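Malate dehydrogenase (Pyrococcus horikoshii, PDB 1V9N) catalyses the NAD-dependent, reversible oxidation of (S)-malate to oxaloacetate, working as a homodimer. Local coordinates at the interface of chains A and B. Sequence-based numbering; all coordinates share one arbitrary frame. Chains: chain A/B, Malate dehydrogenase.

The interface of chains A and B. Residues chain A 87, 119, 121, 254-255, 259, 281; chain B 117, 144, 285, 287, 290.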
# COMPACT_ATOMS: atom_id res chain seq x y z
N TYR A 87 2.91 14.64 14.54
CA TYR A 87 1.79 14.67 13.60
C TYR A 87 1.10 16.02 13.54
O TYR A 87 1.30 16.88 14.40
CB TYR A 87 0.76 13.60 13.97
CG TYR A 87 -0.22 14.04 15.04
CD1 TYR A 87 -1.39 14.73 14.70
CD2 TYR A 87 0.04 13.81 16.39
CE1 TYR A 87 -2.27 15.18 15.68
CE2 TYR A 87 -0.84 14.26 17.38
CZ TYR A 87 -1.99 14.95 17.02
OH TYR A 87 -2.86 15.38 17.98
N ILE A 119 3.87 12.55 10.53
CA ILE A 119 2.66 12.23 9.77
C ILE A 119 1.77 13.45 9.68
O ILE A 119 1.25 13.94 10.68
CB ILE A 119 1.87 11.06 10.41
CG1 ILE A 119 2.66 9.76 10.27
CG2 ILE A 119 0.48 10.93 9.76
CD1 ILE A 119 2.03 8.56 10.97
N ILE A 121 -1.57 15.08 7.69
CA ILE A 121 -2.72 14.81 6.85
C ILE A 121 -3.42 16.12 6.56
O ILE A 121 -3.54 16.99 7.43
CB ILE A 121 -3.66 13.82 7.55
CG1 ILE A 121 -2.89 12.51 7.79
CG2 ILE A 121 -4.89 13.57 6.71
CD1 ILE A 121 -3.63 11.47 8.56
N ILE A 254 -9.30 6.28 3.57
CA ILE A 254 -9.43 6.19 5.01
C ILE A 254 -8.34 7.04 5.67
O ILE A 254 -8.61 7.79 6.61
CB ILE A 254 -9.33 4.72 5.48
CG1 ILE A 254 -10.57 3.95 5.00
CG2 ILE A 254 -9.21 4.65 7.00
CD1 ILE A 254 -10.50 2.44 5.26
N LEU A 255 -7.11 6.93 5.17
CA LEU A 255 -5.99 7.68 5.73
C LEU A 255 -6.03 9.16 5.36
O LEU A 255 -5.56 10.01 6.12
CB LEU A 255 -4.66 7.06 5.28
CG LEU A 255 -4.40 5.64 5.80
CD1 LEU A 255 -3.12 5.08 5.18
CD2 LEU A 255 -4.29 5.66 7.32
N LEU A 259 -9.92 10.08 7.98
CA LEU A 259 -9.15 10.47 9.16
C LEU A 259 -8.98 11.98 9.34
O LEU A 259 -8.87 12.46 10.47
CB LEU A 259 -7.77 9.81 9.10
CG LEU A 259 -6.80 10.07 10.26
CD1 LEU A 259 -7.41 9.58 11.58
CD2 LEU A 259 -5.49 9.35 9.97
N PHE A 281 -2.31 12.56 2.38
CA PHE A 281 -1.66 11.87 3.49
C PHE A 281 -0.16 11.98 3.25
O PHE A 281 0.31 11.68 2.15
CB PHE A 281 -2.07 10.39 3.53
CG PHE A 281 -1.34 9.58 4.58
CD1 PHE A 281 -1.81 9.53 5.88
CD2 PHE A 281 -0.18 8.89 4.25
CE1 PHE A 281 -1.14 8.79 6.86
CE2 PHE A 281 0.50 8.15 5.22
CZ PHE A 281 0.02 8.10 6.53
N ILE B 117 0.67 8.94 17.44
CA ILE B 117 1.28 8.04 16.46
C ILE B 117 2.21 7.00 17.08
O ILE B 117 2.91 7.28 18.04
CB ILE B 117 2.11 8.81 15.40
CG1 ILE B 117 1.23 9.83 14.68
CG2 ILE B 117 2.70 7.83 14.39
CD1 ILE B 117 0.13 9.21 13.84
N ILE B 144 -6.42 3.21 14.14
CA ILE B 144 -6.13 2.62 12.84
C ILE B 144 -4.85 1.80 12.99
O ILE B 144 -3.85 2.27 13.55
CB ILE B 144 -5.88 3.70 11.76
CG1 ILE B 144 -7.17 4.50 11.52
CG2 ILE B 144 -5.38 3.03 10.46
CD1 ILE B 144 -7.01 5.64 10.54
N ILE B 285 -2.36 4.69 14.39
CA ILE B 285 -2.73 6.09 14.39
C ILE B 285 -3.88 6.21 15.37
O ILE B 285 -4.92 5.57 15.19
CB ILE B 285 -3.19 6.56 12.99
CG1 ILE B 285 -2.03 6.47 11.99
CG2 ILE B 285 -3.69 8.00 13.07
CD1 ILE B 285 -2.40 6.88 10.56
N ILE B 287 -6.83 7.66 16.23
CA ILE B 287 -7.85 8.49 15.60
C ILE B 287 -8.26 9.72 16.42
O ILE B 287 -8.36 10.81 15.88
CB ILE B 287 -9.09 7.63 15.29
CG1 ILE B 287 -8.73 6.59 14.22
CG2 ILE B 287 -10.25 8.52 14.82
CD1 ILE B 287 -9.76 5.49 14.06
N PHE B 290 -6.78 13.09 16.06
CA PHE B 290 -7.09 13.78 14.81
C PHE B 290 -8.52 14.32 14.79
O PHE B 290 -8.73 15.52 14.62
CB PHE B 290 -6.86 12.85 13.62
CG PHE B 290 -5.41 12.60 13.33
CD1 PHE B 290 -4.76 13.30 12.32
CD2 PHE B 290 -4.69 11.67 14.07
CE1 PHE B 290 -3.42 13.09 12.05
CE2 PHE B 290 -3.34 11.45 13.81
CZ PHE B 290 -2.70 12.16 12.80
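A:Tyr87 and B:Phe290 bring their rings together, the two side chains running antiparallel and offset from each other. Their planes are inclined by about 39°, and the CD1-CE1 edge of the tyrosine lies tilted over one face of the phenylalanine: CE1 stands above the ring centre, while CD1 is set towards the tip, 3.5 Å from CZ. On the other side two methyls of chain A flank the ring near its margins. CD1 of A:Ile121 touches CE1 at 3.9 Å, and the CD1 methyl of A:Leu259 sits by the root of the ring, 3.9 Å from CB. The phenyl group is thus held between an aromatic ring and two methyls, which should limit its rocking.

A:Leu259 works as a two-pronged plug. With CG anti to the backbone N (chi1 -179°), the fork points at chain B: CD1 turns mainly to the phenylalanine and CD2 to B:Ile285, 3.8 Å from its CG2. The tip of B:Ile144, CD1, touches both prongs, at 4.0 Å from CD2 and 4.1 Å from CD1 of the leucine. B:Ile285 also sends its extended CD1 arm on towards CD2 of A:Leu255, tip to tip.

Beyond the aromatic pair, A:Ile119 reaches out with a straight chain and sets CD1 against two branches of B:Ile117, at 3.5 Å from CD1 and 3.6 Å from CG2. B:Ile117 is bent at its second torsion (chi2 -65°), which turns its tip towards that methyl; its CG1 lies alongside CB of A:Tyr87. No polar bond crosses this patch, whose cohesion comes from apolar packing.

In the fold, chain A contributes strands 87-91 and 117-123 and the end of helix 242-258, with A:Leu259 just past it. Chain B answers with strands 117-123, 144-149 and 278-285 and the loop residue B:Phe290 just after the 3-10 helix 287-289. The two-fold gives the patch a twin with the chains exchanged; together they form an apolar part of the homodimer interface.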